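Local coordinates for protein complement factor MASP-3 (Homo sapiens, PDB 3DEM) that acts as a serine protease of the complement system, and associates with mannan-binding lectin and ficolins through its CUB1-EGF-CUB2 region, at residues F213-H218 with D226-K231; V256-H261 with R269-S274; G152-T157 with R163-D168; V59-E64 with E86-P91. One frame throughout, in Å; residues are numbered along the deposited sequence.

Contact 1: residues F213-H218 with D226-K231. With CA (calcium ion), chain F.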
loop_
_atom_site.group_PDB
_atom_site.type_symbol
_atom_site.label_atom_id
_atom_site.label_comp_id
_atom_site.label_asym_id
_atom_site.label_seq_id
_atom_site.Cartn_x
_atom_site.Cartn_y
_atom_site.Cartn_z
ATOM N N PHE A 213 7.339 25.325 37.759
ATOM C CA PHE A 213 8.731 25.172 37.363
ATOM C C PHE A 213 9.010 23.687 37.121
ATOM O O PHE A 213 8.947 22.873 38.042
ATOM C CB PHE A 213 9.668 25.733 38.432
ATOM C CG PHE A 213 11.105 25.803 38.000
ATOM C CD1 PHE A 213 11.599 26.945 37.382
ATOM C CD2 PHE A 213 11.964 24.734 38.211
ATOM C CE1 PHE A 213 12.922 27.025 36.983
ATOM C CE2 PHE A 213 13.297 24.801 37.812
ATOM C CZ PHE A 213 13.777 25.951 37.201
ATOM N N ASP A 214 9.307 23.339 35.874
ATOM C CA ASP A 214 9.412 21.938 35.476
ATOM C C ASP A 214 10.402 21.809 34.327
ATOM O O ASP A 214 10.041 21.945 33.155
ATOM C CB ASP A 214 8.030 21.397 35.090
ATOM C CG ASP A 214 8.063 19.954 34.611
ATOM O OD1 ASP A 214 9.078 19.248 34.814
ATOM O OD2 ASP A 214 7.045 19.522 34.028
ATOM N N ILE A 215 11.661 21.571 34.689
ATOM C CA ILE A 215 12.737 21.362 33.731
ATOM C C ILE A 215 13.318 19.978 33.977
ATOM O O ILE A 215 13.660 19.640 35.111
ATOM C CB ILE A 215 13.838 22.436 33.870
ATOM C CG1 ILE A 215 13.228 23.838 33.751
ATOM C CG2 ILE A 215 14.923 22.239 32.808
ATOM C CD1 ILE A 215 14.247 24.962 33.717
ATOM N N GLU A 216 13.393 19.168 32.927
ATOM C CA GLU A 216 13.909 17.811 33.042
ATOM C C GLU A 216 15.236 17.794 33.798
ATOM O O GLU A 216 16.130 18.599 33.518
ATOM C CB GLU A 216 14.101 17.202 31.652
ATOM C CG GLU A 216 14.277 15.693 31.646
ATOM C CD GLU A 216 14.651 15.161 30.276
ATOM O OE1 GLU A 216 14.756 15.972 29.332
ATOM O OE2 GLU A 216 14.848 13.933 30.142
ATOM N N ASP A 217 15.366 16.882 34.755
ATOM C CA ASP A 217 16.615 16.741 35.488
ATOM C C ASP A 217 17.012 15.280 35.671
ATOM O O ASP A 217 16.347 14.376 35.168
ATOM C CB ASP A 217 16.553 17.470 36.838
ATOM C CG ASP A 217 15.611 16.803 37.835
ATOM O OD1 ASP A 217 14.914 15.829 37.475
ATOM O OD2 ASP A 217 15.571 17.254 39.000
ATOM N N HIS A 218 18.112 15.067 36.389
ATOM C CA HIS A 218 18.624 13.737 36.680
ATOM C C HIS A 218 18.878 13.677 38.176
ATOM O O HIS A 218 19.311 14.662 38.767
ATOM C CB HIS A 218 19.923 13.496 35.907
ATOM C CG HIS A 218 20.387 12.073 35.925
ATOM N ND1 HIS A 218 21.184 11.562 36.927
ATOM C CD2 HIS A 218 20.171 11.053 35.060
ATOM C CE1 HIS A 218 21.439 10.289 36.679
ATOM N NE2 HIS A 218 20.835 9.955 35.553
ATOM N N ASP A 226 18.332 19.387 30.148
ATOM C CA ASP A 226 17.850 20.742 29.917
ATOM C C ASP A 226 18.311 21.637 31.066
ATOM O O ASP A 226 18.616 21.150 32.152
ATOM C CB ASP A 226 16.323 20.766 29.847
ATOM C CG ASP A 226 15.756 19.709 28.905
ATOM O OD1 ASP A 226 16.451 19.287 27.949
ATOM O OD2 ASP A 226 14.596 19.305 29.122
ATOM N N TYR A 227 18.348 22.947 30.836
ATOM C CA TYR A 227 18.799 23.854 31.879
ATOM C C TYR A 227 18.643 25.327 31.539
ATOM O O TYR A 227 18.536 25.715 30.371
ATOM C CB TYR A 227 20.262 23.577 32.229
ATOM C CG TYR A 227 21.195 23.646 31.035
ATOM C CD1 TYR A 227 21.705 24.860 30.601
ATOM C CD2 TYR A 227 21.559 22.494 30.339
ATOM C CE1 TYR A 227 22.553 24.930 29.514
ATOM C CE2 TYR A 227 22.413 22.558 29.245
ATOM C CZ TYR A 227 22.904 23.784 28.839
ATOM O OH TYR A 227 23.753 23.868 27.752
ATOM N N ILE A 228 18.627 26.138 32.594
ATOM C CA ILE A 228 18.741 27.573 32.489
ATOM C C ILE A 228 20.114 27.976 33.012
ATOM O O ILE A 228 20.559 27.484 34.054
ATOM C CB ILE A 228 17.684 28.283 33.367
ATOM C CG1 ILE A 228 16.274 28.018 32.848
ATOM C CG2 ILE A 228 17.948 29.787 33.425
ATOM C CD1 ILE A 228 15.191 28.646 33.703
ATOM N N LYS A 229 20.785 28.848 32.269
ATOM C CA LYS A 229 21.951 29.555 32.762
ATOM C C LYS A 229 21.606 31.040 32.719
ATOM O O LYS A 229 20.896 31.501 31.817
ATOM C CB LYS A 229 23.164 29.307 31.869
ATOM C CG LYS A 229 23.829 27.951 32.022
ATOM C CD LYS A 229 24.798 27.714 30.854
ATOM C CE LYS A 229 25.647 26.460 31.039
ATOM N NZ LYS A 229 26.677 26.321 29.952
ATOM N N ILE A 230 22.111 31.786 33.688
ATOM C CA ILE A 230 21.870 33.215 33.739
ATOM C C ILE A 230 23.194 33.946 33.864
ATOM O O ILE A 230 23.879 33.832 34.881
ATOM C CB ILE A 230 20.968 33.591 34.922
ATOM C CG1 ILE A 230 19.621 32.859 34.822
ATOM C CG2 ILE A 230 20.792 35.104 34.986
ATOM C CD1 ILE A 230 18.694 33.104 35.999
ATOM N N LYS A 231 23.561 34.684 32.822
ATOM C CA LYS A 231 24.793 35.456 32.861
ATOM C C LYS A 231 24.549 36.897 33.295
ATOM O O LYS A 231 23.795 37.636 32.660
ATOM C CB LYS A 231 25.529 35.421 31.516
ATOM C CG LYS A 231 26.833 36.201 31.542
ATOM C CD LYS A 231 27.720 35.907 30.345
ATOM C CE LYS A 231 29.059 36.603 30.492
ATOM N NZ LYS A 231 29.901 36.491 29.276
HETATM CA CA CA F . 14.370 17.471 27.696
HETATM O O HOH W 1 18.658 18.593 32.961
HETATM O O HOH W 2 13.708 18.869 25.868
HETATM O O HOH W 3 12.130 17.826 28.476
#

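Contact 2: residues V256-H261 with R269-S274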
loop_
_atom_site.group_PDB
_atom_site.type_symbol
_atom_site.label_atom_id
_atom_site.label_comp_id
_atom_site.label_asym_id
_atom_site.label_seq_id
_atom_site.Cartn_x
_atom_site.Cartn_y
_atom_site.Cartn_z
ATOM N N VAL A 256 20.999 41.458 31.852
ATOM C CA VAL A 256 21.000 40.054 32.226
ATOM C C VAL A 256 20.738 39.194 30.998
ATOM O O VAL A 256 19.912 39.543 30.146
ATOM C CB VAL A 256 19.906 39.756 33.286
ATOM C CG1 VAL A 256 19.834 38.269 33.576
ATOM C CG2 VAL A 256 20.160 40.556 34.569
ATOM N N LEU A 257 21.452 38.079 30.894
ATOM C CA LEU A 257 21.161 37.100 29.859
ATOM C C LEU A 257 20.659 35.796 30.460
ATOM O O LEU A 257 21.276 35.238 31.368
ATOM C CB LEU A 257 22.389 36.824 28.990
ATOM C CG LEU A 257 22.217 35.655 28.014
ATOM C CD1 LEU A 257 21.309 36.034 26.837
ATOM C CD2 LEU A 257 23.566 35.143 27.522
ATOM N N ILE A 258 19.532 35.317 29.950
ATOM C CA ILE A 258 18.996 34.029 30.344
ATOM C C ILE A 258 19.110 33.093 29.147
ATOM O O ILE A 258 18.580 33.373 28.064
ATOM C CB ILE A 258 17.525 34.139 30.786
ATOM C CG1 ILE A 258 17.395 35.099 31.975
ATOM C CG2 ILE A 258 16.969 32.770 31.155
ATOM C CD1 ILE A 258 16.096 35.861 32.000
ATOM N N LEU A 259 19.827 31.993 29.343
ATOM C CA LEU A 259 19.938 30.957 28.335
ATOM C C LEU A 259 19.136 29.736 28.769
ATOM O O LEU A 259 19.318 29.222 29.879
ATOM C CB LEU A 259 21.405 30.581 28.103
ATOM C CG LEU A 259 21.680 29.474 27.070
ATOM C CD1 LEU A 259 23.019 29.663 26.367
ATOM C CD2 LEU A 259 21.608 28.089 27.705
ATOM N N PHE A 260 18.238 29.291 27.899
ATOM C CA PHE A 260 17.465 28.085 28.144
ATOM C C PHE A 260 17.763 27.035 27.085
ATOM O O PHE A 260 17.501 27.243 25.904
ATOM C CB PHE A 260 15.962 28.390 28.194
ATOM C CG PHE A 260 15.103 27.178 28.447
ATOM C CD1 PHE A 260 15.415 26.292 29.475
ATOM C CD2 PHE A 260 13.976 26.930 27.671
ATOM C CE1 PHE A 260 14.626 25.172 29.714
ATOM C CE2 PHE A 260 13.179 25.816 27.903
ATOM C CZ PHE A 260 13.505 24.934 28.929
ATOM N N HIS A 261 18.320 25.912 27.517
ATOM C CA HIS A 261 18.686 24.831 26.608
ATOM C C HIS A 261 17.751 23.648 26.812
ATOM O O HIS A 261 17.495 23.251 27.945
ATOM C CB HIS A 261 20.136 24.394 26.857
ATOM C CG HIS A 261 20.605 23.280 25.965
ATOM N ND1 HIS A 261 20.491 21.949 26.311
ATOM C CD2 HIS A 261 21.207 23.301 24.753
ATOM C CE1 HIS A 261 20.987 21.200 25.342
ATOM N NE2 HIS A 261 21.430 21.995 24.385
ATOM N N ARG A 269 7.057 21.043 31.389
ATOM C CA ARG A 269 6.229 22.236 31.171
ATOM C C ARG A 269 6.981 23.579 31.160
ATOM O O ARG A 269 6.466 24.586 30.666
ATOM C CB ARG A 269 5.070 22.263 32.171
ATOM C CG ARG A 269 4.194 21.013 32.090
ATOM C CD ARG A 269 3.031 21.071 33.051
ATOM N NE ARG A 269 1.973 21.956 32.563
ATOM C CZ ARG A 269 0.761 22.050 33.109
ATOM N NH1 ARG A 269 0.444 21.317 34.172
ATOM N NH2 ARG A 269 -0.138 22.881 32.588
ATOM N N GLY A 270 8.194 23.593 31.701
ATOM C CA GLY A 270 9.029 24.781 31.631
ATOM C C GLY A 270 8.981 25.684 32.851
ATOM O O GLY A 270 8.924 25.216 33.993
ATOM N N TRP A 271 8.992 26.991 32.603
ATOM C CA TRP A 271 9.245 27.964 33.658
ATOM C C TRP A 271 8.760 29.355 33.281
ATOM O O TRP A 271 8.562 29.675 32.107
ATOM C CB TRP A 271 10.746 28.028 33.966
ATOM C CG TRP A 271 11.592 28.295 32.744
ATOM C CD1 TRP A 271 12.155 27.363 31.916
ATOM C CD2 TRP A 271 11.966 29.577 32.215
ATOM N NE1 TRP A 271 12.857 27.987 30.902
ATOM C CE2 TRP A 271 12.755 29.344 31.062
ATOM C CE3 TRP A 271 11.702 30.898 32.595
ATOM C CZ2 TRP A 271 13.282 30.383 30.292
ATOM C CZ3 TRP A 271 12.234 31.931 31.833
ATOM C CH2 TRP A 271 13.013 31.667 30.693
ATOM N N ARG A 272 8.585 30.180 34.301
ATOM C CA ARG A 272 8.174 31.561 34.136
ATOM C C ARG A 272 8.890 32.404 35.182
ATOM O O ARG A 272 9.043 31.991 36.327
ATOM C CB ARG A 272 6.659 31.694 34.315
ATOM C CG ARG A 272 6.185 33.117 34.560
ATOM C CD ARG A 272 4.695 33.181 34.840
ATOM N NE ARG A 272 4.309 34.499 35.337
ATOM C CZ ARG A 272 3.381 35.281 34.784
ATOM N NH1 ARG A 272 2.707 34.882 33.709
ATOM N NH2 ARG A 272 3.110 36.463 35.321
ATOM N N LEU A 273 9.337 33.586 34.788
ATOM C CA LEU A 273 9.895 34.501 35.759
ATOM C C LEU A 273 9.389 35.906 35.498
ATOM O O LEU A 273 8.958 36.237 34.385
ATOM C CB LEU A 273 11.432 34.451 35.759
ATOM C CG LEU A 273 12.229 34.960 34.557
ATOM C CD1 LEU A 273 12.344 36.492 34.582
ATOM C CD2 LEU A 273 13.605 34.318 34.543
ATOM N N SER A 274 9.417 36.724 36.538
ATOM C CA SER A 274 9.195 38.140 36.373
ATOM C C SER A 274 10.459 38.853 36.821
ATOM O O SER A 274 11.163 38.382 37.713
ATOM C CB SER A 274 7.991 38.609 37.194
ATOM O OG SER A 274 8.220 38.419 38.578
#

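Contact 3: residues G152-T157 with R163-D168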
loop_
_atom_site.group_PDB
_atom_site.type_symbol
_atom_site.label_atom_id
_atom_site.label_comp_id
_atom_site.label_asym_id
_atom_site.label_seq_id
_atom_site.Cartn_x
_atom_site.Cartn_y
_atom_site.Cartn_z
ATOM N N GLY A 152 4.994 26.964 13.069
ATOM C CA GLY A 152 5.739 27.754 14.040
ATOM C C GLY A 152 6.968 27.035 14.562
ATOM O O GLY A 152 7.756 27.609 15.309
ATOM N N TYR A 153 7.129 25.774 14.168
ATOM C CA TYR A 153 8.280 24.970 14.584
ATOM C C TYR A 153 9.201 24.652 13.412
ATOM O O TYR A 153 8.808 24.729 12.248
ATOM C CB TYR A 153 7.828 23.651 15.206
ATOM C CG TYR A 153 7.182 23.750 16.571
ATOM C CD1 TYR A 153 7.889 23.400 17.716
ATOM C CD2 TYR A 153 5.861 24.158 16.716
ATOM C CE1 TYR A 153 7.300 23.465 18.966
ATOM C CE2 TYR A 153 5.264 24.228 17.961
ATOM C CZ TYR A 153 5.988 23.877 19.081
ATOM O OH TYR A 153 5.416 23.946 20.328
ATOM N N ILE A 154 10.430 24.267 13.735
ATOM C CA ILE A 154 11.434 23.973 12.727
ATOM C C ILE A 154 11.975 22.566 12.954
ATOM O O ILE A 154 12.383 22.222 14.068
ATOM C CB ILE A 154 12.595 24.996 12.783
ATOM C CG1 ILE A 154 12.072 26.415 12.534
ATOM C CG2 ILE A 154 13.679 24.638 11.776
ATOM C CD1 ILE A 154 13.016 27.517 12.988
ATOM N N LEU A 155 11.965 21.749 11.905
ATOM C CA LEU A 155 12.536 20.408 11.987
ATOM C C LEU A 155 14.046 20.483 12.228
ATOM O O LEU A 155 14.780 21.148 11.488
ATOM C CB LEU A 155 12.227 19.606 10.717
ATOM C CG LEU A 155 12.476 18.094 10.797
ATOM C CD1 LEU A 155 11.536 17.437 11.799
ATOM C CD2 LEU A 155 12.342 17.430 9.428
ATOM N N HIS A 156 14.495 19.803 13.277
ATOM C CA HIS A 156 15.887 19.846 13.711
ATOM C C HIS A 156 16.792 19.020 12.791
ATOM O O HIS A 156 16.316 18.323 11.903
ATOM C CB HIS A 156 15.981 19.352 15.163
ATOM C CG HIS A 156 17.322 19.556 15.797
ATOM N ND1 HIS A 156 17.980 20.768 15.784
ATOM C CD2 HIS A 156 18.118 18.704 16.487
ATOM C CE1 HIS A 156 19.132 20.648 16.422
ATOM N NE2 HIS A 156 19.237 19.408 16.862
ATOM N N THR A 157 18.101 19.100 13.014
ATOM C CA THR A 157 19.069 18.403 12.170
ATOM C C THR A 157 19.020 16.880 12.322
ATOM O O THR A 157 19.653 16.151 11.558
ATOM C CB THR A 157 20.498 18.897 12.424
ATOM O OG1 THR A 157 20.726 18.986 13.834
ATOM C CG2 THR A 157 20.702 20.265 11.797
ATOM N N ARG A 163 12.137 22.086 16.873
ATOM C CA ARG A 163 12.609 23.201 17.692
ATOM C C ARG A 163 11.909 24.495 17.296
ATOM O O ARG A 163 11.110 24.509 16.367
ATOM C CB ARG A 163 14.130 23.363 17.557
ATOM C CG ARG A 163 14.604 23.817 16.181
ATOM C CD ARG A 163 16.070 24.238 16.216
ATOM N NE ARG A 163 16.484 24.887 14.973
ATOM C CZ ARG A 163 16.326 26.183 14.715
ATOM N NH1 ARG A 163 15.759 26.977 15.618
ATOM N NH2 ARG A 163 16.736 26.687 13.554
ATOM N N VAL A 164 12.214 25.577 18.007
ATOM C CA VAL A 164 11.667 26.889 17.680
ATOM C C VAL A 164 12.766 27.932 17.698
ATOM O O VAL A 164 13.837 27.711 18.263
ATOM C CB VAL A 164 10.581 27.345 18.692
ATOM C CG1 VAL A 164 9.371 26.430 18.639
ATOM C CG2 VAL A 164 11.157 27.426 20.108
ATOM N N GLU A 165 12.498 29.072 17.075
ATOM C CA GLU A 165 13.325 30.245 17.281
ATOM C C GLU A 165 12.751 30.975 18.482
ATOM O O GLU A 165 11.567 31.304 18.499
ATOM C CB GLU A 165 13.336 31.135 16.037
ATOM C CG GLU A 165 14.228 30.609 14.908
ATOM C CD GLU A 165 15.671 30.336 15.351
ATOM O OE1 GLU A 165 16.316 29.447 14.762
ATOM O OE2 GLU A 165 16.172 30.996 16.293
ATOM N N CYS A 166 13.577 31.195 19.500
ATOM C CA CYS A 166 13.105 31.808 20.741
ATOM C C CYS A 166 14.109 32.829 21.291
ATOM O O CYS A 166 14.250 32.982 22.505
ATOM C CB CYS A 166 12.809 30.719 21.788
ATOM S SG CYS A 166 14.079 29.417 21.869
ATOM N N SER A 167 14.792 33.529 20.392
ATOM C CA SER A 167 15.845 34.454 20.793
ATOM C C SER A 167 15.638 35.875 20.291
ATOM O O SER A 167 16.408 36.768 20.636
ATOM C CB SER A 167 17.207 33.941 20.325
ATOM O OG SER A 167 17.521 32.714 20.961
ATOM N N ASP A 168 14.615 36.080 19.466
ATOM C CA ASP A 168 14.349 37.406 18.910
ATOM C C ASP A 168 13.613 38.292 19.899
ATOM O O ASP A 168 12.454 38.636 19.696
ATOM C CB ASP A 168 13.570 37.302 17.597
ATOM C CG ASP A 168 14.438 36.839 16.450
ATOM O OD1 ASP A 168 15.619 36.510 16.703
ATOM O OD2 ASP A 168 13.951 36.803 15.296
HETATM O O HOH W 4 10.134 28.858 15.521
HETATM O O HOH W 5 18.047 22.699 13.729
#

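Contact 4: residues V59-E64 with E86-P91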
loop_
_atom_site.group_PDB
_atom_site.type_symbol
_atom_site.label_atom_id
_atom_site.label_comp_id
_atom_site.label_asym_id
_atom_site.label_seq_id
_atom_site.Cartn_x
_atom_site.Cartn_y
_atom_site.Cartn_z
ATOM N N VAL A 59 6.204 -27.401 3.413
ATOM C CA VAL A 59 6.605 -26.092 2.938
ATOM C C VAL A 59 6.919 -25.257 4.172
ATOM O O VAL A 59 6.041 -24.975 4.987
ATOM C CB VAL A 59 5.508 -25.406 2.090
ATOM C CG1 VAL A 59 5.890 -23.962 1.795
ATOM C CG2 VAL A 59 5.265 -26.174 0.790
ATOM N N LYS A 60 8.185 -24.889 4.316
ATOM C CA LYS A 60 8.658 -24.164 5.484
ATOM C C LYS A 60 8.919 -22.708 5.104
ATOM O O LYS A 60 9.650 -22.425 4.148
ATOM C CB LYS A 60 9.941 -24.819 5.994
ATOM C CG LYS A 60 10.475 -24.286 7.308
ATOM C CD LYS A 60 11.778 -24.996 7.665
ATOM C CE LYS A 60 12.218 -24.694 9.090
ATOM N NZ LYS A 60 13.408 -25.504 9.509
ATOM N N VAL A 61 8.314 -21.786 5.843
ATOM C CA VAL A 61 8.503 -20.359 5.596
ATOM C C VAL A 61 9.218 -19.732 6.781
ATOM O O VAL A 61 8.728 -19.795 7.912
ATOM C CB VAL A 61 7.156 -19.636 5.381
ATOM C CG1 VAL A 61 7.382 -18.156 5.102
ATOM C CG2 VAL A 61 6.369 -20.293 4.246
ATOM N N GLU A 62 10.373 -19.128 6.529
ATOM C CA GLU A 62 11.198 -18.619 7.620
ATOM C C GLU A 62 12.000 -17.374 7.252
ATOM O O GLU A 62 12.096 -17.001 6.082
ATOM C CB GLU A 62 12.155 -19.712 8.104
ATOM C CG GLU A 62 13.230 -20.062 7.097
ATOM C CD GLU A 62 13.916 -21.381 7.398
ATOM O OE1 GLU A 62 14.118 -21.700 8.592
ATOM O OE2 GLU A 62 14.256 -22.099 6.434
ATOM N N THR A 63 12.565 -16.731 8.267
ATOM C CA THR A 63 13.528 -15.660 8.059
ATOM C C THR A 63 14.914 -16.206 8.374
ATOM O O THR A 63 15.100 -17.420 8.465
ATOM C CB THR A 63 13.238 -14.435 8.942
ATOM O OG1 THR A 63 13.483 -14.757 10.315
ATOM C CG2 THR A 63 11.798 -13.989 8.780
ATOM N N GLU A 64 15.884 -15.316 8.548
ATOM C CA GLU A 64 17.257 -15.742 8.802
ATOM C C GLU A 64 17.463 -16.284 10.219
ATOM O O GLU A 64 18.494 -16.886 10.509
ATOM C CB GLU A 64 18.242 -14.600 8.511
ATOM C CG GLU A 64 17.832 -13.241 9.084
ATOM C CD GLU A 64 16.785 -12.530 8.233
ATOM O OE1 GLU A 64 17.157 -11.906 7.215
ATOM O OE2 GLU A 64 15.588 -12.585 8.586
ATOM N N GLU A 86 -4.884 -18.014 4.283
ATOM C CA GLU A 86 -4.091 -17.184 5.177
ATOM C C GLU A 86 -2.835 -16.631 4.519
ATOM O O GLU A 86 -2.148 -17.315 3.761
ATOM C CB GLU A 86 -3.738 -17.940 6.460
ATOM C CG GLU A 86 -4.941 -18.223 7.371
ATOM C CD GLU A 86 -5.540 -16.964 7.984
ATOM O OE1 GLU A 86 -4.863 -15.912 7.986
ATOM O OE2 GLU A 86 -6.692 -17.023 8.476
ATOM N N VAL A 87 -2.554 -15.370 4.814
ATOM C CA VAL A 87 -1.375 -14.699 4.306
ATOM C C VAL A 87 -0.261 -14.805 5.333
ATOM O O VAL A 87 -0.494 -14.607 6.524
ATOM C CB VAL A 87 -1.665 -13.210 4.040
ATOM C CG1 VAL A 87 -0.373 -12.438 3.873
ATOM C CG2 VAL A 87 -2.567 -13.052 2.822
ATOM N N VAL A 88 0.942 -15.125 4.872
ATOM C CA VAL A 88 2.112 -15.147 5.736
ATOM C C VAL A 88 2.930 -13.876 5.514
ATOM O O VAL A 88 3.403 -13.612 4.408
ATOM C CB VAL A 88 2.996 -16.383 5.471
ATOM C CG1 VAL A 88 4.209 -16.375 6.396
ATOM C CG2 VAL A 88 2.185 -17.665 5.641
ATOM N N LEU A 89 3.090 -13.092 6.571
ATOM C CA LEU A 89 3.798 -11.822 6.482
ATOM C C LEU A 89 5.148 -11.923 7.182
ATOM O O LEU A 89 5.222 -12.343 8.338
ATOM C CB LEU A 89 2.956 -10.710 7.109
ATOM C CG LEU A 89 3.416 -9.258 6.950
ATOM C CD1 LEU A 89 3.347 -8.810 5.499
ATOM C CD2 LEU A 89 2.579 -8.328 7.833
ATOM N N SER A 90 6.215 -11.553 6.479
ATOM C CA SER A 90 7.545 -11.529 7.082
ATOM C C SER A 90 7.696 -10.288 7.956
ATOM O O SER A 90 7.128 -9.243 7.642
ATOM C CB SER A 90 8.635 -11.544 6.007
ATOM O OG SER A 90 8.675 -10.317 5.297
ATOM N N PRO A 91 8.455 -10.406 9.061
ATOM C CA PRO A 91 8.691 -9.282 9.969
ATOM C C PRO A 91 9.549 -8.204 9.319
ATOM O O PRO A 91 9.365 -7.016 9.586
ATOM C CB PRO A 91 9.453 -9.920 11.141
ATOM C CG PRO A 91 9.279 -11.398 10.979
ATOM C CD PRO A 91 9.128 -11.631 9.516
#

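Contact 1: residues F213-H218 with D226-K231
The carboxylates of Glu-216 and Asp-226, their planes 67° apart, meet at one calcium ion, the metal site of a calcium-binding CUB domain. Asp-226 takes the ion between its two oxygens, unevenly, with OD2 at 2.3 Å and OD1 at 2.8 Å from the metal. Glu-216 gives OE1 alone, 2.2 Å from the calcium; with CG anti to the backbone N (chi1 -165°) and the chain extended beyond it, the longer acid spans the gap from the loop. Asp-263, Ser-265 and two waters complete the site, and Tyr-187 OH also bonds to Asp-226 OD2, steadying the shorter acid. The two acidic side chains would probably repel each other without the cation between them. Next to the metal site the contact becomes apolar. Ile-215 CG2 packs on the Asp-226 CB at 3.6 Å, while its CD1 meets Ile-228 CG1 at 3.8 Å, the two isoleucines crossing at about a right angle. Branched aliphatic chains suit this buried place, where Phe-213 CE1 comes to 4.3 Å from Ile-228 CD1. One water bridges the backbones, donating to Glu-216 O at 2.6 Å and to Asp-226 O at 2.7 Å.

Contact 2: residues V256-H261 with R269-S274
Two different first torsions bring Phe-260 and Trp-271 together: the phenyl CG stands opposite the backbone N (chi1 -180°), whereas the indole CG is wedged between its own N and carbonyl carbon (chi1 54°), which carries the large ring across toward strand 255-261. The result is a T-shaped, edge-to-face pair with planes at 84° and the phenyl centroid 4.4 Å from that of the five-membered ring. Trp-271 NE1 sits 3.2 Å above the Phe-260 plane, over the centre of the ring, so the polar N-H edge of the indole probably points into the phenyl pi cloud, a favourable place for it in a buried interior. This pair bridges the beta-sandwich of the second CUB domain, since Phe-260 belongs to the sheet of strand 255-261 and Trp-271 leads into strand 272-277 of the other sheet. Further aromatic neighbours extend the cluster, Tyr-187 edge-to-face with Phe-260 and Tyr-195 meeting Trp-271. Two residues before Phe-260 on strand 255-261, Ile-258 uses both of its branches. CG2 lies 4.1 Å from Trp-271 CH2, at the far end of the indole. Its longer arm goes to Leu-273, a compact branched partner that it meets tip to tip, CD1 to CD2 at 3.9 Å.

Contact 3: residues G152-T157 with R163-D168
Arg-163 crosses Ile-154 at a slant and passes His-156, starting from a CB that borders the Ile-154 carbonyl. Its CG, set between the backbone N and carbonyl carbon (chi1 68°), comes to 3.5 Å from Ile-154 O. From there the chain runs extended to NE; CD passes the His-156 ring, and NE gives its hydrogen to a water at 3.0 Å that also bonds to His-156 ND1. At the tip, NH1 makes a salt bridge to Glu-165 OE1 of 2.7 Å, nearly in the guanidinium plane but from above the carboxylate plane. Ile-154 CD1 lies over one guanidinium face, 3.8 Å from NH1. Beneath, the backbones of Ile-154 and Arg-163 form an antiparallel hydrogen-bonded pair: Ile-154 N to Arg-163 O is 2.7 Å, and Arg-163 N to Ile-154 O is 2.8 Å. This is the small hairpin that closes the EGF-like module, just where the chain passes on to the second CUB domain. Next along, Val-164 CG1 sits over the Tyr-153 ring, 3.9 Å from its centroid, a CH-pi contact. A long arginine suits this surface: its flat end accepts a methyl on a face while the Glu-165 carboxylate, near its plane, probably offsets its charge.

Contact 4: residues V59-E64 with E86-P91
Apolar contact carries this pairing, with two meetings of methyl or methylene groups and no hydrogen bond from one segment to the other. Val-61 CG1 lies 3.9 Å from Val-88 CG1. Each valine holds that methyl opposite its backbone N (chi1 -179° in Val-61, -180° in Val-88), and the two side chains slide past one another in opposite directions. Valine fits here because it is short, branched and at ease on a beta strand. The second meeting is closer: Thr-63 CG2 reaches to 3.6 Å from CD of the Pro-91 ring. Here the threonine shows its two natures, the methyl going to the proline while OG1, on the other branch, bonds to Asp-65 OD2, two residues on.

The polar groups named here find their partners in residues around the pair. Ser-90 OG bonds to Gly-92 O and to Ile-39 N, and Pro-91 O receives a bond from Arg-38 NE, tying this end of the segment to strand 37-47. The two segments bury 136 Å² between them, both sides summed.

Both segments belong to the first CUB domain, a beta-sandwich, and face one another from its two sheets, their touching parts running almost parallel. Strand 58-62 lies between strands 94-101 and 67-71, whereas strand 88-89 is outermost in the other sheet, next to strand 37-47. Leu-41 and Met-95 pack against Val-61, and Leu-68 of strand 67-71 touches both Thr-63 and Pro-91.

Contacts 1 and 2 adjoin in the second CUB domain, their centres 8 Å apart. Strands 227-232 and 255-261 are neighbours in one sheet, with Lys-229 O 2.7 Å from Leu-259 N, and Asp-214 N lies 2.7 Å from Gly-270 O; both are probable hydrogen bonds. The Phe-260 side chain of contact 2 lies about 8 Å from the calcium held in contact 1. Contact 3 approaches contact 2 to about 6 Å between nearest atoms, and its Cys-166 is disulfide-bonded to Cys-193, whose backbone pairs with Phe-260. Contact 4, in the first CUB domain, is centred about 50 Å from the centre of contact 1, across the chain's centre.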